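Local coordinates for CLIP-associating protein (Drosophila melanogaster, PDB 4G3A) that tracks microtubule plus ends and stabilises dynamic microtubules, supporting mitotic spindle formation and kinetochore attachment, this chain being its N-terminal TOG domain, at residues K68-F73 against P93-R98. Residues are numbered along the deposited sequence; the frame is centred on the assembly and turned at random.
Sequences KSLEAF and PHVIDR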
ATOM      1  N   LYS A  68      -9.684 -11.213  -0.849  1.00 41.62           N
ATOM      2  CA  LYS A  68      -9.481 -11.980  -2.072  1.00 34.63           C
ATOM      3  C   LYS A  68      -9.479 -11.075  -3.293  1.00 35.19           C
ATOM      4  O   LYS A  68      -8.711 -11.298  -4.222  1.00 40.31           O
ATOM      5  CB  LYS A  68     -10.541 -13.075  -2.213  1.00 39.94           C
ATOM      6  CG  LYS A  68     -10.472 -14.156  -1.148  1.00 51.12           C
ATOM      7  CD  LYS A  68      -9.647 -15.351  -1.596  1.00 62.42           C
ATOM      8  CE  LYS A  68      -8.328 -15.421  -0.854  1.00 72.42           C
ATOM      9  NZ  LYS A  68      -8.494 -15.122   0.603  1.00 79.86           N
ATOM     10  N   SER A  69     -10.335 -10.054  -3.292  1.00 36.07           N
ATOM     11  CA  SER A  69     -10.310  -9.068  -4.363  1.00 36.22           C
ATOM     12  C   SER A  69      -8.950  -8.353  -4.444  1.00 34.70           C
ATOM     13  O   SER A  69      -8.442  -8.105  -5.538  1.00 33.80           O
ATOM     14  CB  SER A  69     -11.440  -8.055  -4.201  1.00 40.41           C
ATOM     15  OG  SER A  69     -11.171  -7.160  -3.141  1.00 43.37           O
ATOM     16  N   LEU A  70      -8.364  -8.033  -3.291  1.00 35.92           N
ATOM     17  CA  LEU A  70      -7.015  -7.447  -3.244  1.00 33.91           C
ATOM     18  C   LEU A  70      -5.991  -8.413  -3.845  1.00 32.19           C
ATOM     19  O   LEU A  70      -5.176  -8.041  -4.683  1.00 32.26           O
ATOM     20  CB  LEU A  70      -6.617  -7.114  -1.805  1.00 30.87           C
ATOM     21  CG  LEU A  70      -7.359  -5.971  -1.112  1.00 29.65           C
ATOM     22  CD1 LEU A  70      -7.099  -5.995   0.381  1.00 35.45           C
ATOM     23  CD2 LEU A  70      -6.953  -4.627  -1.709  1.00 29.47           C
ATOM     24  N   GLU A  71      -6.053  -9.666  -3.415  1.00 32.89           N
ATOM     25  CA  GLU A  71      -5.228 -10.713  -3.999  1.00 36.93           C
ATOM     26  C   GLU A  71      -5.491 -10.861  -5.499  1.00 36.25           C
ATOM     27  O   GLU A  71      -4.566 -11.090  -6.280  1.00 32.18           O
ATOM     28  CB  GLU A  71      -5.476 -12.036  -3.271  1.00 38.68           C
ATOM     29  CG  GLU A  71      -4.987 -12.027  -1.820  1.00 39.43           C
ATOM     30  CD  GLU A  71      -5.310 -13.313  -1.068  1.00 49.56           C
ATOM     31  OE1 GLU A  71      -5.865 -13.220   0.044  1.00 54.98           O
ATOM     32  OE2 GLU A  71      -5.017 -14.411  -1.583  1.00 52.67           O
ATOM     33  N   ALA A  72      -6.751 -10.713  -5.901  1.00 32.34           N
ATOM     34  CA  ALA A  72      -7.099 -10.824  -7.312  1.00 35.97           C
ATOM     35  C   ALA A  72      -6.468  -9.675  -8.071  1.00 39.06           C
ATOM     36  O   ALA A  72      -5.920  -9.868  -9.158  1.00 35.24           O
ATOM     37  CB  ALA A  72      -8.607 -10.825  -7.504  1.00 36.69           C
ATOM     38  N   PHE A  73      -6.552  -8.474  -7.501  1.00 30.06           N
ATOM     39  CA  PHE A  73      -5.949  -7.317  -8.133  1.00 30.87           C
ATOM     40  C   PHE A  73      -4.435  -7.524  -8.219  1.00 28.49           C
ATOM     41  O   PHE A  73      -3.819  -7.208  -9.231  1.00 30.73           O
ATOM     42  CB  PHE A  73      -6.307  -6.020  -7.387  1.00 30.09           C
ATOM     43  CG  PHE A  73      -7.669  -5.456  -7.748  1.00 34.52           C
ATOM     44  CD1 PHE A  73      -8.007  -5.211  -9.071  1.00 30.91           C
ATOM     45  CD2 PHE A  73      -8.591  -5.140  -6.762  1.00 39.79           C
ATOM     46  CE1 PHE A  73      -9.251  -4.685  -9.412  1.00 38.24           C
ATOM     47  CE2 PHE A  73      -9.845  -4.616  -7.093  1.00 37.69           C
ATOM     48  CZ  PHE A  73     -10.174  -4.389  -8.420  1.00 37.54           C
ATOM     49  N   PRO A  93      -8.111   4.315  -4.215  1.00 38.02           N
ATOM     50  CA  PRO A  93      -8.727   4.917  -3.027  1.00 33.91           C
ATOM     51  C   PRO A  93      -9.265   3.883  -2.038  1.00 36.60           C
ATOM     52  O   PRO A  93      -9.255   4.142  -0.844  1.00 34.17           O
ATOM     53  CB  PRO A  93      -9.874   5.750  -3.616  1.00 43.15           C
ATOM     54  CG  PRO A  93      -9.405   6.086  -4.995  1.00 42.86           C
ATOM     55  CD  PRO A  93      -8.666   4.871  -5.467  1.00 38.43           C
ATOM     56  N   HIS A  94      -9.722   2.729  -2.514  1.00 33.70           N
ATOM     57  CA  HIS A  94     -10.290   1.730  -1.607  1.00 26.94           C
ATOM     58  C   HIS A  94      -9.230   0.803  -0.998  1.00 29.77           C
ATOM     59  O   HIS A  94      -9.416   0.259   0.090  1.00 29.77           O
ATOM     60  CB  HIS A  94     -11.391   0.949  -2.326  1.00 31.42           C
ATOM     61  CG  HIS A  94     -12.439   1.841  -2.900  1.00 35.45           C
ATOM     62  ND1 HIS A  94     -12.502   2.147  -4.244  1.00 41.19           N
ATOM     63  CD2 HIS A  94     -13.417   2.557  -2.305  1.00 40.96           C
ATOM     64  CE1 HIS A  94     -13.500   2.981  -4.455  1.00 49.49           C
ATOM     65  NE2 HIS A  94     -14.072   3.252  -3.293  1.00 51.36           N
ATOM     66  N   VAL A  95      -8.131   0.620  -1.719  1.00 29.02           N
ATOM     67  CA  VAL A  95      -6.988  -0.096  -1.183  1.00 33.23           C
ATOM     68  C   VAL A  95      -6.419   0.693  -0.010  1.00 32.58           C
ATOM     69  O   VAL A  95      -6.082   0.131   1.024  1.00 29.22           O
ATOM     70  CB  VAL A  95      -5.909  -0.267  -2.242  1.00 32.70           C
ATOM     71  CG1 VAL A  95      -4.686  -0.936  -1.629  1.00 33.37           C
ATOM     72  CG2 VAL A  95      -6.467  -1.096  -3.405  1.00 30.20           C
ATOM     73  N   ILE A  96      -6.338   2.004  -0.179  1.00 27.24           N
ATOM     74  CA  ILE A  96      -5.909   2.890   0.897  1.00 27.03           C
ATOM     75  C   ILE A  96      -6.755   2.678   2.149  1.00 32.87           C
ATOM     76  O   ILE A  96      -6.215   2.454   3.237  1.00 33.35           O
ATOM     77  CB  ILE A  96      -5.982   4.367   0.458  1.00 27.48           C
ATOM     78  CG1 ILE A  96      -4.871   4.665  -0.557  1.00 25.42           C
ATOM     79  CG2 ILE A  96      -5.888   5.308   1.682  1.00 29.74           C
ATOM     80  CD1 ILE A  96      -4.959   6.051  -1.172  1.00 35.30           C
ATOM     81  N   ASP A  97      -8.079   2.740   1.996  1.00 30.27           N
ATOM     82  CA  ASP A  97      -8.985   2.497   3.112  1.00 30.58           C
ATOM     83  C   ASP A  97      -8.709   1.160   3.798  1.00 40.12           C
ATOM     84  O   ASP A  97      -8.835   1.051   5.014  1.00 37.79           O
ATOM     85  CB  ASP A  97     -10.448   2.549   2.656  1.00 41.82           C
ATOM     86  CG  ASP A  97     -10.933   3.969   2.407  1.00 50.30           C
ATOM     87  OD1 ASP A  97     -10.259   4.927   2.852  1.00 54.16           O
ATOM     88  OD2 ASP A  97     -11.981   4.126   1.760  1.00 56.26           O
ATOM     89  N   ARG A  98      -8.337   0.143   3.027  1.00 36.25           N
ATOM     90  CA  ARG A  98      -8.071  -1.172   3.610  1.00 31.02           C
ATOM     91  C   ARG A  98      -6.758  -1.214   4.399  1.00 34.37           C
ATOM     92  O   ARG A  98      -6.507  -2.162   5.152  1.00 34.23           O
ATOM     93  CB  ARG A  98      -8.070  -2.252   2.536  1.00 32.34           C
ATOM     94  CG  ARG A  98      -9.426  -2.492   1.883  1.00 35.84           C
ATOM     95  CD  ARG A  98     -10.408  -3.155   2.844  1.00 40.60           C
ATOM     96  NE  ARG A  98     -11.765  -3.194   2.291  1.00 44.14           N
ATOM     97  CZ  ARG A  98     -12.806  -3.787   2.878  1.00 50.09           C
ATOM     98  NH1 ARG A  98     -12.659  -4.408   4.044  1.00 50.15           N
ATOM     99  NH2 ARG A  98     -14.000  -3.763   2.297  1.00 43.08           N
TER
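L70 on helix 63-80 reaches across to helix 88-98 with both of its methyl groups. CD2 of L70 meets CG2 of V95 at 3.9 Å, the two side chains crossing at a slant, while CD1 of L70 lies 4.4 Å from CB of R98, one turn further along. The leucine thus sits over the ridge made by V95 and R98, and at the L70-V95 pair the backbones come within 7.6 Å between CA atoms. V95 holds CG1 anti to its backbone N (chi1 176°), which leaves CG2 beside that N and turned to the leucine.

L113 of helix 104-119 touches both L70 and V95, and L58 of helix 47-58 also packs on L70, so the pair is buried among four helices. Beyond its CB, R98 carries its guanidinium group to the end of helix 47-58, where NH2 bonds to the carbonyl oxygens of L58 and G60; NH1 forms a salt bridge with D101.

The contact joins HEAT repeats 1 and 2 of the TOG domain. Small, burying 124 Å² in all, it is van der Waals only between the segments, and the guanidinium bonds of R98 probably steady the aliphatic part that L70 meets.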